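Local coordinates for uncharacterized protein (Thermus thermophilus HB8, PDB 6SCE), which probably acts as a DNA nuclease of type III CRISPR defence that is switched on by cyclic oligoadenylate, at residues A163-A168 with V182-L187; Y189-R194 with V227-K232; M204-L209 with A254-V259. One frame throughout, in Å; residues are numbered along the deposited sequence.

The three contacts lie in and around one mixed beta sheet. Interaction 1 packs a loop onto strand 179-184. Interaction 2 joins strand 187-192, its antiparallel neighbour in the sheet, to the parallel strand 225-229. Interaction 3 lies on the helices beside the sheet that interactions 1 and 2 share, and ties helix 206-220 to the end of helix 240-257. Centres of interactions 1 and 2 are about 15 Å apart, those of 2 and 3 about 11 Å, and both pairs touch. Along the chain interaction 1 closes before the others open, whereas the segments of 2 and 3 alternate because helix 206-220 links the two strands, which is consistent with their packing as one unit.

Interaction 1. Residues A163-A168 with V182-L187; sequences AFPPGA and VVHRGL
A type II beta turn, P165 to A168, lies against the end of a beta hairpin whose strands 179-184 and 187-192 are joined by a type I' turn from H184 to L187. H184, the last residue of the first strand, carries much of the contact. Its CB lies beside the CB of A168 and CD2 of F164. CG is anti to the backbone N (chi1 -179°), which sends the imidazole out toward the type II turn. There ND1 of H184 lies 3.6 Å from the CB of A168, a side chain small enough to let the ring in. CE1 of H184 comes 3.4 Å from the carbonyl O of P166, close to the ring plane, and its NE2 ends 3.8 Å from CG of P165. The imidazole is sandwiched: CD of P165 sits over one face in a CH-pi contact, and CG of R185 over the opposite one, so a flat ring suits this slot. Prolines stiffen the loop, while G167 adopts a positive phi of 105° at which a CB would collide with the preceding carbonyl O. A water accepts from the N of R185 and donates a weak bond to the O of G167, bridging the two turns. Deeper in, F164 and V182 meet tip to tip, with the other side of the hairpin close by, since Y189 meets the F164 ring edge-to-face. No direct hydrogen bond crosses between 163-168 and 182-187. CG1 of V182 stands almost exactly over the middle of the F164 ring, 3.5 Å from its centroid and 10° off the normal.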
loop_
_atom_site.group_PDB
_atom_site.type_symbol
_atom_site.label_atom_id
_atom_site.label_comp_id
_atom_site.label_asym_id
_atom_site.label_seq_id
_atom_site.Cartn_x
_atom_site.Cartn_y
_atom_site.Cartn_z
ATOM N N ALA A 163 16.726 -21.005 -8.038
ATOM C CA ALA A 163 16.486 -19.795 -8.815
ATOM C C ALA A 163 17.154 -18.511 -8.250
ATOM O O ALA A 163 17.331 -17.543 -8.972
ATOM C CB ALA A 163 14.999 -19.582 -8.992
ATOM N N PHE A 164 17.506 -18.515 -6.977
ATOM C CA PHE A 164 18.199 -17.387 -6.353
ATOM C C PHE A 164 19.684 -17.366 -6.719
ATOM O O PHE A 164 20.294 -18.427 -6.912
ATOM C CB PHE A 164 18.067 -17.449 -4.822
ATOM C CG PHE A 164 16.754 -16.925 -4.299
ATOM C CD1 PHE A 164 15.660 -17.751 -4.202
ATOM C CD2 PHE A 164 16.606 -15.588 -3.930
ATOM C CE1 PHE A 164 14.449 -17.273 -3.730
ATOM C CE2 PHE A 164 15.404 -15.113 -3.465
ATOM C CZ PHE A 164 14.325 -15.948 -3.364
ATOM N N PRO A 165 20.288 -16.163 -6.765
ATOM C CA PRO A 165 21.724 -16.113 -6.940
ATOM C C PRO A 165 22.462 -16.721 -5.760
ATOM O O PRO A 165 21.860 -16.993 -4.708
ATOM C CB PRO A 165 22.014 -14.607 -7.065
ATOM C CG PRO A 165 20.725 -13.999 -7.445
ATOM C CD PRO A 165 19.719 -14.810 -6.693
ATOM N N PRO A 166 23.770 -16.986 -5.941
ATOM C CA PRO A 166 24.568 -17.593 -4.878
ATOM C C PRO A 166 24.530 -16.770 -3.593
ATOM O O PRO A 166 24.495 -15.546 -3.647
ATOM C CB PRO A 166 25.997 -17.605 -5.466
ATOM C CG PRO A 166 25.798 -17.624 -6.951
ATOM C CD PRO A 166 24.536 -16.826 -7.200
ATOM N N GLY A 167 24.532 -17.439 -2.451
ATOM C CA GLY A 167 24.630 -16.736 -1.193
ATOM C C GLY A 167 23.331 -16.659 -0.425
ATOM O O GLY A 167 23.353 -16.349 0.750
ATOM N N ALA A 168 22.204 -16.987 -1.062
ATOM C CA ALA A 168 20.927 -16.992 -0.368
ATOM C C ALA A 168 20.900 -18.009 0.753
ATOM O O ALA A 168 21.503 -19.074 0.662
ATOM C CB ALA A 168 19.785 -17.263 -1.334
ATOM N N VAL A 182 13.177 -16.974 2.249
ATOM C CA VAL A 182 14.516 -16.852 1.728
ATOM C C VAL A 182 15.065 -15.458 2.099
ATOM O O VAL A 182 14.386 -14.444 1.935
ATOM C CB VAL A 182 14.546 -17.063 0.179
ATOM C CG1 VAL A 182 15.954 -17.029 -0.382
ATOM C CG2 VAL A 182 13.887 -18.402 -0.191
ATOM N N VAL A 183 16.275 -15.429 2.620
ATOM C CA VAL A 183 17.017 -14.163 2.853
ATOM C C VAL A 183 18.220 -14.122 1.954
ATOM O O VAL A 183 19.091 -14.992 1.988
ATOM C CB VAL A 183 17.392 -13.968 4.317
ATOM C CG1 VAL A 183 18.238 -12.715 4.490
ATOM C CG2 VAL A 183 16.126 -13.898 5.160
ATOM N N HIS A 184 18.240 -13.123 1.103
ATOM C CA HIS A 184 19.293 -12.946 0.130
ATOM C C HIS A 184 19.762 -11.511 0.152
ATOM O O HIS A 184 18.949 -10.590 -0.041
ATOM C CB HIS A 184 18.778 -13.265 -1.249
ATOM C CG HIS A 184 19.818 -13.127 -2.307
ATOM N ND1 HIS A 184 20.901 -13.977 -2.397
ATOM C CD2 HIS A 184 19.949 -12.237 -3.315
ATOM C CE1 HIS A 184 21.659 -13.602 -3.410
ATOM N NE2 HIS A 184 21.094 -12.563 -3.997
ATOM N N ARG A 185 21.059 -11.342 0.439
ATOM C CA ARG A 185 21.744 -10.055 0.498
ATOM C C ARG A 185 20.937 -9.061 1.356
ATOM O O ARG A 185 20.708 -7.923 0.972
ATOM C CB ARG A 185 22.030 -9.496 -0.894
ATOM C CG ARG A 185 22.906 -10.442 -1.738
ATOM C CD ARG A 185 23.141 -9.938 -3.151
ATOM N NE ARG A 185 23.983 -8.752 -3.177
ATOM C CZ ARG A 185 24.119 -7.924 -4.224
ATOM N NH1 ARG A 185 23.489 -8.143 -5.378
ATOM N NH2 ARG A 185 24.905 -6.856 -4.123
ATOM N N GLY A 186 20.482 -9.547 2.493
ATOM C CA GLY A 186 19.819 -8.691 3.466
ATOM C C GLY A 186 18.339 -8.449 3.295
ATOM O O GLY A 186 17.774 -7.694 4.083
ATOM N N LEU A 187 17.703 -9.064 2.295
ATOM C CA LEU A 187 16.293 -8.853 2.045
ATOM C C LEU A 187 15.499 -10.152 2.088
ATOM O O LEU A 187 16.044 -11.233 1.760
ATOM C CB LEU A 187 16.092 -8.161 0.698
ATOM C CG LEU A 187 16.656 -6.751 0.522
ATOM C CD1 LEU A 187 16.395 -6.342 -0.920
ATOM C CD2 LEU A 187 16.007 -5.819 1.519
HETATM O O HOH W 1 22.894 -13.446 0.498
#

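Interaction 2. Residues Y189-R194 with V227-K232; sequences YWYWVR and VVPYHK
Two backbone hydrogen bonds pair the parallel strands 189-192 and 227-229: V227 N gives to W190 O, and W192 N gives to V227 O at 2.9 Å, the donor almost in line with the carbonyl bond. V227 is thus gripped at both polar ends, and its CG1 packs 3.6 Å from CD2 of Y191 on the same face of the sheet. Farther along that tyrosine, CG of P229 lies 3.5 Å from CZ of Y191. W192 reaches across the strand ends with CG anti to the backbone N. Its NE1 donates to NE2 of H231 at 3.1 Å, staying near the indole plane but meeting the imidazole 27° out of its own. The two rings touch at their borders, neither lying over the other, their planes 61° apart. H231 suits this place because it can accept here while ND1 bonds to the carbonyl O of K202, which leaves it probably neutral. Over one indole face V228 CG1 makes a CH-pi contact. On the opposite face lies NH2 of R194, 3.5 Å above the plane, held by a bond to V193 O. The pair belongs to a right-handed beta-alpha-beta crossover through helix 206-220, which packs against W190 and V228 through A216 and F212. Strand 179-184 adjoins strand 187-192, and strand 260-262 lies beyond strand 225-229.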
loop_
_atom_site.group_PDB
_atom_site.type_symbol
_atom_site.label_atom_id
_atom_site.label_comp_id
_atom_site.label_asym_id
_atom_site.label_seq_id
_atom_site.Cartn_x
_atom_site.Cartn_y
_atom_site.Cartn_z
ATOM N N TYR A 189 12.294 -12.752 1.197
ATOM C CA TYR A 189 11.482 -13.244 0.084
ATOM C C TYR A 189 10.670 -14.424 0.593
ATOM O O TYR A 189 11.162 -15.214 1.393
ATOM C CB TYR A 189 12.371 -13.701 -1.076
ATOM C CG TYR A 189 13.282 -12.624 -1.602
ATOM C CD1 TYR A 189 14.488 -12.346 -0.973
ATOM C CD2 TYR A 189 12.939 -11.878 -2.714
ATOM C CE1 TYR A 189 15.327 -11.350 -1.428
ATOM C CE2 TYR A 189 13.780 -10.883 -3.198
ATOM C CZ TYR A 189 14.971 -10.618 -2.547
ATOM O OH TYR A 189 15.787 -9.611 -3.004
ATOM N N TRP A 190 9.421 -14.517 0.164
ATOM C CA TRP A 190 8.535 -15.637 0.501
ATOM C C TRP A 190 8.286 -16.309 -0.862
ATOM O O TRP A 190 7.713 -15.721 -1.763
ATOM C CB TRP A 190 7.267 -15.114 1.126
ATOM C CG TRP A 190 6.266 -16.131 1.614
ATOM C CD1 TRP A 190 4.936 -16.149 1.335
ATOM C CD2 TRP A 190 6.510 -17.255 2.466
ATOM N NE1 TRP A 190 4.319 -17.217 1.957
ATOM C CE2 TRP A 190 5.269 -17.917 2.654
ATOM C CE3 TRP A 190 7.649 -17.772 3.076
ATOM C CZ2 TRP A 190 5.140 -19.064 3.432
ATOM C CZ3 TRP A 190 7.527 -18.927 3.859
ATOM C CH2 TRP A 190 6.277 -19.546 4.041
ATOM N N TYR A 191 8.824 -17.505 -1.001
ATOM C CA TYR A 191 8.956 -18.164 -2.301
ATOM C C TYR A 191 8.060 -19.397 -2.336
ATOM O O TYR A 191 8.152 -20.279 -1.495
ATOM C CB TYR A 191 10.409 -18.523 -2.514
ATOM C CG TYR A 191 10.755 -19.156 -3.841
ATOM C CD1 TYR A 191 10.693 -20.538 -4.013
ATOM C CD2 TYR A 191 11.190 -18.393 -4.901
ATOM C CE1 TYR A 191 11.044 -21.137 -5.222
ATOM C CE2 TYR A 191 11.524 -18.989 -6.118
ATOM C CZ TYR A 191 11.472 -20.358 -6.250
ATOM O OH TYR A 191 11.815 -20.911 -7.463
ATOM N N TRP A 192 7.197 -19.431 -3.340
ATOM C CA TRP A 192 6.125 -20.438 -3.477
ATOM C C TRP A 192 6.739 -21.765 -3.891
ATOM O O TRP A 192 7.514 -21.825 -4.838
ATOM C CB TRP A 192 5.155 -19.922 -4.530
ATOM C CG TRP A 192 4.048 -20.801 -5.091
ATOM C CD1 TRP A 192 4.196 -21.895 -5.888
ATOM C CD2 TRP A 192 2.633 -20.573 -4.981
ATOM N NE1 TRP A 192 2.960 -22.378 -6.255
ATOM C CE2 TRP A 192 1.985 -21.582 -5.720
ATOM C CE3 TRP A 192 1.855 -19.612 -4.347
ATOM C CZ2 TRP A 192 0.577 -21.660 -5.829
ATOM C CZ3 TRP A 192 0.476 -19.688 -4.443
ATOM C CH2 TRP A 192 -0.152 -20.717 -5.188
ATOM N N VAL A 193 6.404 -22.811 -3.153
ATOM C CA VAL A 193 6.857 -24.164 -3.473
ATOM C C VAL A 193 5.647 -25.082 -3.363
ATOM O O VAL A 193 4.757 -24.898 -2.519
ATOM C CB VAL A 193 8.001 -24.654 -2.552
ATOM C CG1 VAL A 193 9.269 -23.876 -2.846
ATOM C CG2 VAL A 193 7.621 -24.554 -1.088
ATOM N N ARG A 194 5.587 -26.051 -4.255
ATOM C CA ARG A 194 4.527 -27.054 -4.209
ATOM C C ARG A 194 5.271 -28.370 -4.358
ATOM O O ARG A 194 5.320 -28.929 -5.452
ATOM C CB ARG A 194 3.529 -26.846 -5.345
ATOM C CG ARG A 194 2.563 -25.703 -5.160
ATOM C CD ARG A 194 1.786 -25.836 -3.855
ATOM N NE ARG A 194 0.729 -24.842 -3.677
ATOM C CZ ARG A 194 0.870 -23.648 -3.084
ATOM N NH1 ARG A 194 -0.196 -22.860 -2.981
ATOM N NH2 ARG A 194 2.053 -23.213 -2.610
ATOM N N VAL A 227 7.345 -14.335 -4.233
ATOM C CA VAL A 227 7.900 -14.806 -5.499
ATOM C C VAL A 227 7.188 -16.100 -5.843
ATOM O O VAL A 227 7.200 -17.022 -5.032
ATOM C CB VAL A 227 9.399 -15.059 -5.399
ATOM C CG1 VAL A 227 9.936 -15.544 -6.752
ATOM C CG2 VAL A 227 10.147 -13.810 -4.951
ATOM N N VAL A 228 6.505 -16.135 -6.993
ATOM C CA VAL A 228 5.677 -17.272 -7.343
ATOM C C VAL A 228 6.052 -17.812 -8.722
ATOM O O VAL A 228 5.754 -17.159 -9.736
ATOM C CB VAL A 228 4.193 -16.921 -7.300
ATOM C CG1 VAL A 228 3.343 -18.097 -7.817
ATOM C CG2 VAL A 228 3.782 -16.612 -5.871
ATOM N N PRO A 229 6.774 -18.942 -8.759
ATOM C CA PRO A 229 7.096 -19.552 -10.067
ATOM C C PRO A 229 5.848 -20.219 -10.584
ATOM O O PRO A 229 5.238 -21.037 -9.881
ATOM C CB PRO A 229 8.198 -20.558 -9.741
ATOM C CG PRO A 229 8.717 -20.141 -8.396
ATOM C CD PRO A 229 7.509 -19.614 -7.682
ATOM N N TYR A 230 5.409 -19.806 -11.767
ATOM C CA TYR A 230 4.145 -20.270 -12.274
ATOM C C TYR A 230 4.219 -21.753 -12.666
ATOM O O TYR A 230 5.300 -22.294 -12.924
ATOM C CB TYR A 230 3.607 -19.367 -13.387
ATOM C CG TYR A 230 4.438 -19.251 -14.641
ATOM C CD1 TYR A 230 4.443 -20.262 -15.589
ATOM C CD2 TYR A 230 5.182 -18.097 -14.911
ATOM C CE1 TYR A 230 5.185 -20.138 -16.754
ATOM C CE2 TYR A 230 5.914 -17.965 -16.080
ATOM C CZ TYR A 230 5.914 -18.989 -17.001
ATOM O OH TYR A 230 6.651 -18.872 -18.163
ATOM N N HIS A 231 3.061 -22.381 -12.669
ATOM C CA HIS A 231 2.924 -23.835 -12.856
ATOM C C HIS A 231 2.934 -24.196 -14.353
ATOM O O HIS A 231 1.895 -24.490 -14.944
ATOM C CB HIS A 231 1.624 -24.292 -12.225
ATOM C CG HIS A 231 1.661 -24.327 -10.723
ATOM N ND1 HIS A 231 0.619 -24.821 -9.969
ATOM C CD2 HIS A 231 2.612 -23.926 -9.836
ATOM C CE1 HIS A 231 0.929 -24.738 -8.684
ATOM N NE2 HIS A 231 2.131 -24.201 -8.575
ATOM N N LYS A 232 4.129 -24.198 -14.904
ATOM C CA LYS A 232 4.345 -24.431 -16.314
ATOM C C LYS A 232 3.859 -25.821 -16.714
ATOM O O LYS A 232 3.317 -25.971 -17.807
ATOM C CB LYS A 232 5.809 -24.258 -16.682
ATOM C CG LYS A 232 5.994 -24.084 -18.181
ATOM C CD LYS A 232 7.446 -23.909 -18.541
ATOM C CE LYS A 232 7.877 -22.468 -18.393
ATOM N NZ LYS A 232 9.291 -22.326 -18.823
#

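Interaction 3. Residues M204-L209 with A254-V259; sequences MSRKAL and AREYGV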
loop_
_atom_site.group_PDB
_atom_site.type_symbol
_atom_site.label_atom_id
_atom_site.label_comp_id
_atom_site.label_asym_id
_atom_site.label_seq_id
_atom_site.Cartn_x
_atom_site.Cartn_y
_atom_site.Cartn_z
HETATM N N MSE A 204 -3.489 -22.752 -10.669
HETATM C CA MSE A 204 -3.209 -21.803 -9.560
HETATM C C MSE A 204 -4.465 -21.011 -9.344
HETATM O O MSE A 204 -5.078 -20.565 -10.317
HETATM C CB MSE A 204 -2.131 -20.824 -9.959
HETATM C CG MSE A 204 -0.919 -21.527 -10.530
HETATM SE SE MSE A 204 0.603 -20.329 -10.863
HETATM C CE MSE A 204 1.492 -20.596 -9.116
ATOM N N SER A 205 -4.888 -20.822 -8.096
ATOM C CA SER A 205 -6.132 -20.084 -7.864
ATOM C C SER A 205 -5.923 -18.651 -7.457
ATOM O O SER A 205 -4.878 -18.278 -6.906
ATOM C CB SER A 205 -7.004 -20.790 -6.843
ATOM O OG SER A 205 -6.440 -20.757 -5.557
ATOM N N ARG A 206 -6.944 -17.845 -7.734
ATOM C CA ARG A 206 -6.992 -16.483 -7.262
ATOM C C ARG A 206 -6.885 -16.476 -5.734
ATOM O O ARG A 206 -6.149 -15.662 -5.184
ATOM C CB ARG A 206 -8.285 -15.807 -7.730
ATOM C CG ARG A 206 -8.368 -14.332 -7.413
ATOM C CD ARG A 206 -9.794 -13.797 -7.518
ATOM N NE ARG A 206 -10.106 -13.183 -8.813
ATOM C CZ ARG A 206 -9.610 -12.025 -9.263
ATOM N NH1 ARG A 206 -9.987 -11.561 -10.445
ATOM N NH2 ARG A 206 -8.727 -11.327 -8.553
ATOM N N LYS A 207 -7.581 -17.402 -5.064
ATOM C CA LYS A 207 -7.546 -17.498 -3.603
ATOM C C LYS A 207 -6.119 -17.767 -3.096
ATOM O O LYS A 207 -5.669 -17.106 -2.169
ATOM C CB LYS A 207 -8.468 -18.604 -3.078
ATOM C CG LYS A 207 -9.955 -18.382 -3.329
ATOM N N ALA A 208 -5.414 -18.723 -3.702
ATOM C CA ALA A 208 -4.085 -19.087 -3.213
ATOM C C ALA A 208 -3.069 -17.967 -3.494
ATOM O O ALA A 208 -2.206 -17.699 -2.654
ATOM C CB ALA A 208 -3.598 -20.405 -3.811
ATOM N N LEU A 209 -3.165 -17.329 -4.656
ATOM C CA LEU A 209 -2.280 -16.216 -4.994
ATOM C C LEU A 209 -2.475 -15.021 -4.062
ATOM O O LEU A 209 -1.500 -14.458 -3.562
ATOM C CB LEU A 209 -2.454 -15.787 -6.427
ATOM C CG LEU A 209 -1.923 -16.791 -7.440
ATOM C CD1 LEU A 209 -2.346 -16.348 -8.827
ATOM C CD2 LEU A 209 -0.414 -16.974 -7.356
ATOM N N ALA A 254 -1.764 -12.072 -10.286
ATOM C CA ALA A 254 -0.491 -11.733 -9.666
ATOM C C ALA A 254 -0.267 -10.227 -9.597
ATOM O O ALA A 254 0.215 -9.716 -8.579
ATOM C CB ALA A 254 0.663 -12.387 -10.400
ATOM N N ARG A 255 -0.584 -9.522 -10.680
ATOM C CA ARG A 255 -0.482 -8.080 -10.661
ATOM C C ARG A 255 -1.434 -7.488 -9.602
ATOM O O ARG A 255 -1.027 -6.623 -8.840
ATOM C CB ARG A 255 -0.774 -7.483 -12.033
ATOM C CG ARG A 255 -0.557 -5.973 -12.073
ATOM C CD ARG A 255 -0.805 -5.388 -13.453
ATOM N NE ARG A 255 0.421 -5.302 -14.244
ATOM C CZ ARG A 255 0.513 -4.677 -15.418
ATOM N NH1 ARG A 255 -0.547 -4.073 -15.953
ATOM N NH2 ARG A 255 1.673 -4.655 -16.064
ATOM N N GLU A 256 -2.660 -7.993 -9.554
ATOM C CA GLU A 256 -3.676 -7.492 -8.641
ATOM C C GLU A 256 -3.299 -7.641 -7.171
ATOM O O GLU A 256 -3.540 -6.732 -6.378
ATOM C CB GLU A 256 -5.001 -8.163 -8.917
ATOM C CG GLU A 256 -6.119 -7.706 -7.987
ATOM C CD GLU A 256 -7.452 -7.720 -8.656
ATOM O OE1 GLU A 256 -7.621 -6.916 -9.607
ATOM O OE2 GLU A 256 -8.320 -8.526 -8.229
ATOM N N TYR A 257 -2.685 -8.757 -6.797
ATOM C CA TYR A 257 -2.331 -8.969 -5.391
ATOM C C TYR A 257 -0.879 -8.716 -5.041
ATOM O O TYR A 257 -0.440 -9.019 -3.918
ATOM C CB TYR A 257 -2.757 -10.361 -4.977
ATOM C CG TYR A 257 -4.206 -10.641 -5.247
ATOM C CD1 TYR A 257 -5.216 -9.863 -4.686
ATOM C CD2 TYR A 257 -4.572 -11.710 -6.051
ATOM C CE1 TYR A 257 -6.554 -10.134 -4.942
ATOM C CE2 TYR A 257 -5.892 -12.002 -6.300
ATOM C CZ TYR A 257 -6.884 -11.219 -5.752
ATOM O OH TYR A 257 -8.196 -11.559 -6.039
ATOM N N GLY A 258 -0.109 -8.162 -5.981
ATOM C CA GLY A 258 1.282 -7.827 -5.713
ATOM C C GLY A 258 2.267 -9.004 -5.682
ATOM O O GLY A 258 3.295 -8.958 -5.015
ATOM N N VAL A 259 1.986 -10.047 -6.453
ATOM C CA VAL A 259 2.886 -11.193 -6.556
ATOM C C VAL A 259 3.848 -11.021 -7.709
ATOM O O VAL A 259 3.468 -10.532 -8.788
ATOM C CB VAL A 259 2.043 -12.468 -6.749
ATOM C CG1 VAL A 259 2.878 -13.625 -7.271
ATOM C CG2 VAL A 259 1.373 -12.794 -5.432
#
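Two helix ends meet here: the N-terminal turn of helix 206-220, the connecting helix of a beta-alpha-beta unit, and the C-terminal turn of helix 240-257, which closes in a Schellman motif at G258. S205 is the N-cap of the first helix, its OG accepting from the N of A208. G258 suits the other end because the chain leaves the helix there with a positive phi of 76°, and the motif is completed by V259 N bonding back to A254 O. R206 spans the gap. Its CG is anti to the backbone N (chi1 -174°), and the chain bends at chi3, so CG and CD pass the hydroxyl end of Y257 and the guanidinium folds back to that same oxygen. CG of R206 lies in the plane of the Y257 ring, 3.6 Å from CE2, and the guanidinium stands almost perpendicular to it, their planes 86° apart. Arginine is long enough to pack with its methylenes and still bind with its tip: NH2 of R206 donates to OH of Y257 at 2.6 Å and to OE2 of E256 at 2.8 Å. The second bond is a salt bridge, reaching OE2 from above the carboxylate plane. E256 is buried and further satisfied by T540 and Y434, and the nearby arginine would probably favour its charged form. An alanine at R206 would remove the guanidinium and its methylenes, and would probably leave E256 without its charge partner here and Y257 OH without this donor. Away from the polar group the packing is mostly by aliphatic side chains. L209 points toward helix 240-257, its packing shared with W253 and V228, while CG2 of V259 makes a van der Waals contact, 3.8 Å from the carbonyl O of L209.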